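Local structure of putative arylalkylamine N-Acetyltransferase 7 (Aedes aegypti, 4FD7) at residues V75-W78 with K79-P83; L36-D39 with R40-D43; A136-F139 with D140-V144. The protein adopts the GNAT acetyltransferase fold and probably transfers an acetyl group from acetyl-coenzyme A to an amine, perhaps an arylalkylamine. One frame throughout, in Å; residues are numbered along the deposited sequence.

How the contacts relate
Followed from the N terminus, the chain meets contact 2 first, where the turn at L36-R40 leads from strand 28-35 into helix 41-55. Contact 1 comes next, in the last turns of helix 68-81. Contact 3 runs from the end of helix 120-136 through helix 138-142 and lies on the three-stranded sheet of strands 183-188, 229-236 and 203-209. The three are in series, each closing a local turn, so none nests in or crosses another. Contacts 1 and 2 touch: L82 packs on L36 and F41, and K79 faces E42 in a long, weak ion pair. Contact 3 stands apart, its centre about 25 Å from that of contact 1 and about 32 Å from that of contact 2.

Contact 1 of 3, residues V75-W78 with K79-P83; sequences VALW and KAMLP
K79 N donates to V75 O at 2.9 Å, one of four consecutive i-to-i+4 hydrogen bonds in the last turns of helix 68-81, an α-helix of the GNAT fold packed against strands 98-108 and 146-155. A76 O takes up A80 N, L77 O receives M81 N, and W78 O accepts L82 N, each across 3.0 Å. M81 N is a shared donor: besides its bond to L77 O it makes a weak one to W78 O at a bent 124°, which gives that carbonyl a second partner. The indole of W78 is satisfied outside the helix: NE1 donates to M151 O of strand 146-155, while the ring packs on I45, M48 and I103. On the more open side, K79 runs extended alongside V75, its CE 3.8 Å from V75 CG1, and its NZ makes a long, weak ion pair with E42. M81 holds CG beside its own backbone N (chi1 -64°), which brings CG to 3.3 Å from L77 O. Beyond it the sulfur reaches the edge of the W78 ring near its plane, M81 SD lying 4.5 Å from W78 CD1 and 4.2 Å from L77 CG.

Contact 2 of 3, residues L36-D39 with R40-D43; sequences LPED and RFED
R40 packs the root of its side chain on L36 and carries its guanidinium round to D43. Its CB lies 3.9 Å from L36 CD1 and also near P37 O; CG runs beside the P37 ring and comes 3.5 Å from D39 OD1; CD sits against D39 O. Bends at chi2 and chi3 (-57° and -55°) then fold the chain back over the first turn of the helix. There R40 NE donates to D43 OD2 at 2.8 Å, in the guanidinium plane and on the oxygen's anti lone pair. This salt bridge is supplemented by a weak bond from NH1 to the same oxygen, while NH2 is held by D96 O, so several bonds fix the rotation of the group.

F41 lies on another side of the turn. E38 CA stands over one face of its ring, 3.7 Å from the centroid, as a CH-pi contact, and the E38 carboxylate runs alongside before pairing with R85. The edge receives L36 O, and L36 CD2 presses on F41 CD1 at 3.5 Å.

The backbone closes by i-to-i+3 bonds, R40 N to P37 O and F41 N to E38 O, both with the donor well above the carbonyl plane. One water joins E38 O to E42 N, and another links D39 O (2.9 Å) to D43 N, taking the place of direct i-to-i+4 bonds. A 3-10 turn with these two water-bridged pairs thus leads into helix 41-55 a few residues after strand 28-35, a strand-to-helix connection of the GNAT fold.

Contact 3 of 3, residues A136-F139 with D140-V144; sequences ANIF and DRYNV
R141 reaches back to the end of the preceding helix, its NH1 donating to A136 O at 3.0 Å and 160°, with the oxygen at the guanidinium edge and in its plane. A bend at chi3 (55°) turns the end of the side chain toward that carbonyl. The same NH1 forms a salt bridge with D205, so the arginine ties the last residue of helix 120-136 to strand 203-209. D140 turns elsewhere, its OD1 bound to R109, and Y142 OH is hydrogen-bonded to S234 of strand 229-236.

Water mediates the polar contact between N137 and D140, whose amide and carboxylate planes are nearly perpendicular. N137 holds the N-cap position without a direct capping bond from its side chain; instead a water receives D140 N and donates to N137 OD1 at 2.6 Å. A second water accepts from N137 ND2 and lies close to D140 OD2.

Among backbone bonds, R141 N to N137 O and Y142 N to I138 O make the body of helix 138-142, which then ends in a Schellman motif. V144 N closes the 6-to-1 bond on F139 O (3.0 Å), in the carbonyl plane and on a lone pair, while N143, with positive phi (54°), adds a weak 5-to-2 bond to D140 O.

An edge contact follows from this cap: V144 O meets the rim of the F139 ring in plane, 3.3 Å from F139 CD1.

Apolar packing follows the same turn. The hydrophobic pair that commonly accompanies a Schellman motif is formed by F139 CD1 and V144 CG2, 4.4 Å apart. I138 and Y142 lie side by side on the face toward strand 183-188, with I138 CG2 4.1 Å from Y142 CD1.

Contact 1 of 3, residues V75-W78 with K79-P83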
ATOM      1  N   VAL A  75       4.348  11.210   5.972  1.00 12.94           N
ATOM      2  CA  VAL A  75       5.699  10.765   6.293  1.00 13.78           C
ATOM      3  C   VAL A  75       5.832  10.329   7.758  1.00 14.54           C
ATOM      4  O   VAL A  75       6.501   9.329   8.061  1.00 13.40           O
ATOM      5  CB  VAL A  75       6.752  11.842   5.970  1.00 14.71           C
ATOM      6  CG1 VAL A  75       8.119  11.399   6.417  1.00 15.07           C
ATOM      7  CG2 VAL A  75       6.769  12.140   4.494  1.00 14.88           C
ATOM      8  N   ALA A  76       5.219  11.074   8.671  1.00 15.10           N
ATOM      9  CA  ALA A  76       5.227  10.655  10.075  1.00 13.83           C
ATOM     10  C   ALA A  76       4.635   9.244  10.204  1.00 13.68           C
ATOM     11  O   ALA A  76       5.209   8.369  10.898  1.00 13.32           O
ATOM     12  CB  ALA A  76       4.460  11.635  10.927  1.00 16.62           C
ATOM     13  N   LEU A  77       3.506   9.020   9.528  1.00 16.12           N
ATOM     14  CA  LEU A  77       2.856   7.693   9.533  1.00 14.60           C
ATOM     15  C   LEU A  77       3.742   6.558   9.003  1.00 14.29           C
ATOM     16  O   LEU A  77       3.915   5.519   9.675  1.00 15.99           O
ATOM     17  CB  LEU A  77       1.538   7.724   8.745  1.00 15.08           C
ATOM     18  CG  LEU A  77       0.710   6.435   8.839  1.00 14.92           C
ATOM     19  CD1 LEU A  77       0.569   6.086  10.306  1.00 17.03           C
ATOM     20  CD2 LEU A  77      -0.654   6.600   8.204  1.00 17.31           C
ATOM     21  N   TRP A  78       4.260   6.741   7.789  1.00 13.41           N
ATOM     22  CA  TRP A  78       5.160   5.756   7.186  1.00 13.27           C
ATOM     23  C   TRP A  78       6.345   5.450   8.097  1.00 15.43           C
ATOM     24  O   TRP A  78       6.728   4.281   8.257  1.00 14.83           O
ATOM     25  CB  TRP A  78       5.684   6.263   5.846  1.00 15.15           C
ATOM     26  CG  TRP A  78       4.659   6.295   4.753  1.00 12.89           C
ATOM     27  CD1 TRP A  78       3.633   5.406   4.555  1.00 15.07           C
ATOM     28  CD2 TRP A  78       4.586   7.236   3.675  1.00 14.94           C
ATOM     29  NE1 TRP A  78       2.923   5.746   3.428  1.00 14.31           N
ATOM     30  CE2 TRP A  78       3.483   6.870   2.868  1.00 15.01           C
ATOM     31  CE3 TRP A  78       5.339   8.360   3.318  1.00 14.86           C
ATOM     32  CZ2 TRP A  78       3.120   7.585   1.727  1.00 15.02           C
ATOM     33  CZ3 TRP A  78       4.971   9.080   2.185  1.00 14.68           C
ATOM     34  CH2 TRP A  78       3.872   8.689   1.406  1.00 14.24           C
ATOM     35  N   LYS A  79       6.944   6.508   8.660  1.00 13.83           N
ATOM     36  CA  LYS A  79       8.091   6.335   9.549  1.00 16.58           C
ATOM     37  C   LYS A  79       7.735   5.542  10.794  1.00 14.65           C
ATOM     38  O   LYS A  79       8.567   4.766  11.280  1.00 16.27           O
ATOM     39  CB  LYS A  79       8.759   7.670   9.910  1.00 14.89           C
ATOM     40  CG  LYS A  79       9.571   8.239   8.761  1.00 16.58           C
ATOM     41  CD  LYS A  79      10.440   9.405   9.175  1.00 17.41           C
ATOM     42  CE  LYS A  79      11.195   9.918   7.971  1.00 19.91           C
ATOM     43  NZ  LYS A  79      12.173  10.975   8.335  1.00 23.01           N
ATOM     44  N   ALA A  80       6.518   5.719  11.297  1.00 12.78           N
ATOM     45  CA  ALA A  80       6.062   4.882  12.416  1.00 16.39           C
ATOM     46  C   ALA A  80       5.881   3.427  12.004  1.00 15.30           C
ATOM     47  O   ALA A  80       6.059   2.517  12.828  1.00 17.10           O
ATOM     48  CB  ALA A  80       4.775   5.415  13.026  1.00 13.93           C
ATOM     49  N   MET A  81       5.520   3.199  10.744  1.00 14.75           N
ATOM     50  CA  MET A  81       5.272   1.824  10.272  1.00 13.89           C
ATOM     51  C   MET A  81       6.526   1.000   9.948  1.00 15.46           C
ATOM     52  O   MET A  81       6.547  -0.208  10.175  1.00 16.54           O
ATOM     53  CB  MET A  81       4.377   1.839   9.032  1.00 15.86           C
ATOM     54  CG  MET A  81       2.964   2.378   9.279  1.00 13.90           C
ATOM     55  SD  MET A  81       2.106   2.635   7.718  1.00 15.64           S
ATOM     56  CE  MET A  81       1.975   0.953   7.129  1.00 13.75           C
ATOM     57  N   LEU A  82       7.544   1.642   9.384  1.00 16.01           N
ATOM     58  CA  LEU A  82       8.731   0.924   8.892  1.00 15.78           C
ATOM     59  C   LEU A  82       9.407  -0.048   9.870  1.00 15.67           C
ATOM     60  O   LEU A  82       9.819  -1.131   9.449  1.00 15.36           O
ATOM     61  CB  LEU A  82       9.771   1.907   8.335  1.00 16.21           C
ATOM     62  CG  LEU A  82       9.338   2.651   7.073  1.00 16.69           C
ATOM     63  CD1 LEU A  82      10.163   3.910   6.899  1.00 20.43           C
ATOM     64  CD2 LEU A  82       9.487   1.754   5.867  1.00 18.41           C
ATOM     65  N   PRO A  83       9.529   0.326  11.161  1.00 16.65           N
ATOM     66  CA  PRO A  83      10.204  -0.587  12.100  1.00 16.49           C
ATOM     67  C   PRO A  83       9.490  -1.907  12.325  1.00 18.61           C
ATOM     68  O   PRO A  83      10.066  -2.751  13.024  1.00 16.69           O
ATOM     69  CB  PRO A  83      10.190   0.195  13.422  1.00 18.22           C
ATOM     70  CG  PRO A  83      10.094   1.618  13.021  1.00 19.84           C
ATOM     71  CD  PRO A  83       9.225   1.622  11.804  1.00 16.94           C
TER

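Contact 2 of 3, residues L36-D39 with R40-D43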
ATOM      1  N   LEU A  36      12.338  -4.663   2.859  1.00 14.78           N
ATOM      2  CA  LEU A  36      13.030  -3.390   2.705  1.00 14.59           C
ATOM      3  C   LEU A  36      14.130  -3.285   3.756  1.00 14.14           C
ATOM      4  O   LEU A  36      13.832  -3.263   4.951  1.00 14.21           O
ATOM      5  CB  LEU A  36      12.032  -2.238   2.885  1.00 13.95           C
ATOM      6  CG  LEU A  36      12.655  -0.842   2.883  1.00 15.78           C
ATOM      7  CD1 LEU A  36      13.161  -0.487   1.488  1.00 16.98           C
ATOM      8  CD2 LEU A  36      11.652   0.214   3.376  1.00 15.60           C
ATOM      9  N   PRO A  37      15.408  -3.242   3.322  1.00 13.26           N
ATOM     10  CA  PRO A  37      16.517  -3.153   4.278  1.00 17.79           C
ATOM     11  C   PRO A  37      16.463  -1.858   5.068  1.00 16.53           C
ATOM     12  O   PRO A  37      16.046  -0.824   4.537  1.00 17.88           O
ATOM     13  CB  PRO A  37      17.768  -3.177   3.375  1.00 17.03           C
ATOM     14  CG  PRO A  37      17.315  -3.838   2.103  1.00 16.96           C
ATOM     15  CD  PRO A  37      15.889  -3.364   1.932  1.00 16.39           C
ATOM     16  N   GLU A  38      16.877  -1.905   6.326  1.00 18.30           N
ATOM     17  CA  GLU A  38      16.822  -0.709   7.163  1.00 18.61           C
ATOM     18  C   GLU A  38      17.576   0.475   6.543  1.00 19.65           C
ATOM     19  O   GLU A  38      17.094   1.606   6.574  1.00 18.15           O
ATOM     20  CB  GLU A  38      17.330  -1.007   8.572  1.00 18.54           C
ATOM     21  CG  GLU A  38      16.467  -2.021   9.343  1.00 19.33           C
ATOM     22  CD  GLU A  38      15.856  -1.427  10.602  1.00 22.49           C
ATOM     23  OE1 GLU A  38      16.136  -0.238  10.881  1.00 21.48           O
ATOM     24  OE2 GLU A  38      15.091  -2.135  11.307  1.00 22.09           O
ATOM     25  N   ASP A  39      18.731   0.211   5.936  1.00 19.62           N
ATOM     26  CA  ASP A  39      19.548   1.300   5.388  1.00 20.26           C
ATOM     27  C   ASP A  39      18.978   1.866   4.092  1.00 19.05           C
ATOM     28  O   ASP A  39      19.595   2.720   3.463  1.00 20.24           O
ATOM     29  CB  ASP A  39      20.999   0.844   5.170  1.00 21.54           C
ATOM     30  CG  ASP A  39      21.119  -0.253   4.131  1.00 22.93           C
ATOM     31  OD1 ASP A  39      20.079  -0.764   3.674  1.00 20.94           O
ATOM     32  OD2 ASP A  39      22.263  -0.621   3.788  1.00 26.60           O
ATOM     33  N   ARG A  40      17.809   1.385   3.684  1.00 19.55           N
ATOM     34  CA  ARG A  40      17.099   1.985   2.556  1.00 18.73           C
ATOM     35  C   ARG A  40      15.788   2.658   2.992  1.00 19.07           C
ATOM     36  O   ARG A  40      15.021   3.161   2.146  1.00 19.34           O
ATOM     37  CB  ARG A  40      16.807   0.942   1.483  1.00 19.28           C
ATOM     38  CG  ARG A  40      18.018   0.134   1.024  1.00 20.64           C
ATOM     39  CD  ARG A  40      19.163   1.002   0.490  1.00 20.51           C
ATOM     40  NE  ARG A  40      18.779   1.910  -0.603  1.00 18.98           N
ATOM     41  CZ  ARG A  40      18.653   1.580  -1.888  1.00 20.21           C
ATOM     42  NH1 ARG A  40      18.312   2.510  -2.772  1.00 22.09           N
ATOM     43  NH2 ARG A  40      18.854   0.332  -2.307  1.00 21.34           N
ATOM     44  N   PHE A  41      15.536   2.681   4.298  1.00 19.08           N
ATOM     45  CA  PHE A  41      14.300   3.289   4.799  1.00 17.71           C
ATOM     46  C   PHE A  41      14.080   4.706   4.238  1.00 18.98           C
ATOM     47  O   PHE A  41      13.031   4.987   3.653  1.00 18.01           O
ATOM     48  CB  PHE A  41      14.248   3.306   6.332  1.00 17.73           C
ATOM     49  CG  PHE A  41      13.850   1.986   6.950  1.00 16.52           C
ATOM     50  CD1 PHE A  41      13.678   0.851   6.168  1.00 17.03           C
ATOM     51  CD2 PHE A  41      13.620   1.891   8.312  1.00 17.34           C
ATOM     52  CE1 PHE A  41      13.300  -0.361   6.741  1.00 16.14           C
ATOM     53  CE2 PHE A  41      13.239   0.696   8.893  1.00 17.23           C
ATOM     54  CZ  PHE A  41      13.080  -0.436   8.108  1.00 16.89           C
ATOM     55  N   GLU A  42      15.074   5.586   4.364  1.00 19.74           N
ATOM     56  CA  GLU A  42      14.845   6.956   3.910  1.00 19.97           C
ATOM     57  C   GLU A  42      14.668   6.973   2.396  1.00 19.10           C
ATOM     58  O   GLU A  42      13.803   7.709   1.890  1.00 18.32           O
ATOM     59  CB  GLU A  42      15.924   7.953   4.361  1.00 22.50           C
ATOM     60  CG  GLU A  42      15.513   9.435   4.141  1.00 21.28           C
ATOM     61  CD  GLU A  42      14.475   9.958   5.152  1.00 23.75           C
ATOM     62  OE1 GLU A  42      14.407   9.421   6.282  1.00 27.21           O
ATOM     63  OE2 GLU A  42      13.732  10.913   4.818  1.00 21.94           O
ATOM     64  N   ASP A  43      15.421   6.129   1.679  1.00 18.80           N
ATOM     65  CA  ASP A  43      15.298   6.117   0.231  1.00 19.49           C
ATOM     66  C   ASP A  43      13.849   5.791  -0.109  1.00 17.33           C
ATOM     67  O   ASP A  43      13.220   6.474  -0.933  1.00 17.52           O
ATOM     68  CB  ASP A  43      16.273   5.112  -0.404  1.00 20.74           C
ATOM     69  CG  ASP A  43      17.720   5.570  -0.318  1.00 21.29           C
ATOM     70  OD1 ASP A  43      17.946   6.783  -0.153  1.00 23.38           O
ATOM     71  OD2 ASP A  43      18.628   4.719  -0.434  1.00 24.42           O
TER
HETATM   72  O   HOH W   1      17.535   4.533   6.283  1.00 25.56           O
HETATM   73  O   HOH W   2      18.100   5.203   3.029  1.00 18.02           O

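Contact 3 of 3, residues A136-F139 with D140-V144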
ATOM      1  N   ALA A 136     -15.725  -2.581   5.481  1.00 13.37           N
ATOM      2  CA  ALA A 136     -15.213  -3.875   5.021  1.00 15.14           C
ATOM      3  C   ALA A 136     -15.329  -4.985   6.081  1.00 16.74           C
ATOM      4  O   ALA A 136     -15.487  -6.167   5.738  1.00 14.23           O
ATOM      5  CB  ALA A 136     -13.770  -3.747   4.535  1.00 15.58           C
ATOM      6  N   ASN A 137     -15.208  -4.612   7.355  1.00 13.09           N
ATOM      7  CA  ASN A 137     -15.534  -5.523   8.451  1.00 15.52           C
ATOM      8  C   ASN A 137     -14.690  -6.812   8.410  1.00 17.03           C
ATOM      9  O   ASN A 137     -15.179  -7.914   8.682  1.00 13.55           O
ATOM     10  CB  ASN A 137     -17.032  -5.834   8.383  1.00 17.07           C
ATOM     11  CG  ASN A 137     -17.566  -6.522   9.623  1.00 19.80           C
ATOM     12  OD1 ASN A 137     -16.976  -6.460  10.714  1.00 21.02           O
ATOM     13  ND2 ASN A 137     -18.714  -7.177   9.464  1.00 17.60           N
ATOM     14  N   ILE A 138     -13.405  -6.647   8.101  1.00 16.68           N
ATOM     15  CA  ILE A 138     -12.491  -7.768   7.838  1.00 15.54           C
ATOM     16  C   ILE A 138     -12.382  -8.803   8.979  1.00 15.53           C
ATOM     17  O   ILE A 138     -12.441 -10.023   8.733  1.00 14.77           O
ATOM     18  CB  ILE A 138     -11.089  -7.235   7.448  1.00 16.23           C
ATOM     19  CG1 ILE A 138     -11.175  -6.386   6.169  1.00 15.31           C
ATOM     20  CG2 ILE A 138     -10.116  -8.380   7.246  1.00 14.61           C
ATOM     21  CD1 ILE A 138     -11.585  -7.198   4.914  1.00 14.41           C
ATOM     22  N   PHE A 139     -12.261  -8.331  10.216  1.00 15.64           N
ATOM     23  CA  PHE A 139     -11.990  -9.236  11.340  1.00 14.77           C
ATOM     24  C   PHE A 139     -13.145 -10.174  11.594  1.00 14.70           C
ATOM     25  O   PHE A 139     -12.950 -11.373  11.723  1.00 14.97           O
ATOM     26  CB  PHE A 139     -11.680  -8.467  12.628  1.00 16.73           C
ATOM     27  CG  PHE A 139     -10.498  -7.556  12.510  1.00 18.07           C
ATOM     28  CD1 PHE A 139      -9.206  -8.070  12.490  1.00 14.98           C
ATOM     29  CD2 PHE A 139     -10.677  -6.185  12.400  1.00 18.45           C
ATOM     30  CE1 PHE A 139      -8.108  -7.223  12.380  1.00 17.23           C
ATOM     31  CE2 PHE A 139      -9.577  -5.335  12.289  1.00 17.23           C
ATOM     32  CZ  PHE A 139      -8.298  -5.863  12.271  1.00 17.53           C
ATOM     33  N   ASP A 140     -14.357  -9.631  11.643  1.00 15.57           N
ATOM     34  CA  ASP A 140     -15.532 -10.473  11.855  1.00 16.94           C
ATOM     35  C   ASP A 140     -15.884 -11.323  10.635  1.00 15.68           C
ATOM     36  O   ASP A 140     -16.312 -12.459  10.776  1.00 16.56           O
ATOM     37  CB  ASP A 140     -16.734  -9.633  12.275  1.00 18.87           C
ATOM     38  CG  ASP A 140     -16.616  -9.117  13.698  1.00 20.40           C
ATOM     39  OD1 ASP A 140     -15.884  -9.729  14.499  1.00 19.65           O
ATOM     40  OD2 ASP A 140     -17.275  -8.105  14.018  1.00 22.04           O
ATOM     41  N   ARG A 141     -15.714 -10.768   9.440  1.00 15.86           N
ATOM     42  CA  ARG A 141     -16.023 -11.506   8.221  1.00 15.47           C
ATOM     43  C   ARG A 141     -15.144 -12.736   8.055  1.00 16.28           C
ATOM     44  O   ARG A 141     -15.611 -13.779   7.594  1.00 16.19           O
ATOM     45  CB  ARG A 141     -15.892 -10.609   6.994  1.00 16.11           C
ATOM     46  CG  ARG A 141     -17.190  -9.896   6.660  1.00 17.90           C
ATOM     47  CD  ARG A 141     -17.069  -9.051   5.412  1.00 18.95           C
ATOM     48  NE  ARG A 141     -16.609  -9.815   4.253  1.00 19.84           N
ATOM     49  CZ  ARG A 141     -15.563  -9.467   3.508  1.00 20.54           C
ATOM     50  NH1 ARG A 141     -14.869  -8.371   3.811  1.00 19.59           N
ATOM     51  NH2 ARG A 141     -15.200 -10.210   2.464  1.00 17.74           N
ATOM     52  N   TYR A 142     -13.874 -12.613   8.417  1.00 13.62           N
ATOM     53  CA  TYR A 142     -12.974 -13.755   8.283  1.00 17.23           C
ATOM     54  C   TYR A 142     -12.659 -14.470   9.600  1.00 16.51           C
ATOM     55  O   TYR A 142     -11.950 -15.482   9.596  1.00 15.57           O
ATOM     56  CB  TYR A 142     -11.674 -13.316   7.622  1.00 14.87           C
ATOM     57  CG  TYR A 142     -11.785 -13.028   6.142  1.00 15.75           C
ATOM     58  CD1 TYR A 142     -11.855 -11.728   5.664  1.00 16.09           C
ATOM     59  CD2 TYR A 142     -11.775 -14.064   5.218  1.00 16.16           C
ATOM     60  CE1 TYR A 142     -11.919 -11.471   4.291  1.00 16.66           C
ATOM     61  CE2 TYR A 142     -11.848 -13.817   3.861  1.00 15.36           C
ATOM     62  CZ  TYR A 142     -11.921 -12.529   3.397  1.00 18.42           C
ATOM     63  OH  TYR A 142     -11.987 -12.319   2.025  1.00 16.52           O
ATOM     64  N   ASN A 143     -13.187 -13.952  10.708  1.00 15.65           N
ATOM     65  CA  ASN A 143     -12.905 -14.494  12.037  1.00 14.82           C
ATOM     66  C   ASN A 143     -11.405 -14.562  12.261  1.00 16.82           C
ATOM     67  O   ASN A 143     -10.850 -15.627  12.571  1.00 15.30           O
ATOM     68  CB  ASN A 143     -13.530 -15.888  12.230  1.00 18.59           C
ATOM     69  CG  ASN A 143     -13.535 -16.327  13.686  1.00 22.20           C
ATOM     70  OD1 ASN A 143     -13.710 -15.506  14.580  1.00 20.68           O
ATOM     71  ND2 ASN A 143     -13.355 -17.625  13.928  1.00 23.95           N
ATOM     72  N   VAL A 144     -10.743 -13.431  12.031  1.00 14.13           N
ATOM     73  CA  VAL A 144      -9.325 -13.300  12.323  1.00 16.64           C
ATOM     74  C   VAL A 144      -9.102 -12.089  13.215  1.00 15.29           C
ATOM     75  O   VAL A 144      -9.947 -11.189  13.280  1.00 17.08           O
ATOM     76  CB  VAL A 144      -8.475 -13.148  11.041  1.00 15.61           C
ATOM     77  CG1 VAL A 144      -8.640 -14.365  10.158  1.00 16.25           C
ATOM     78  CG2 VAL A 144      -8.874 -11.881  10.285  1.00 16.54           C
TER
HETATM   79  O   HOH W   3     -14.532  -6.727  11.568  1.00 17.25           O
HETATM   80  O   HOH W   4     -19.618  -8.017  12.296  1.00 31.53           O
HETATM   81  O   HOH W   5     -18.243  -5.576  12.876  1.00 33.45           O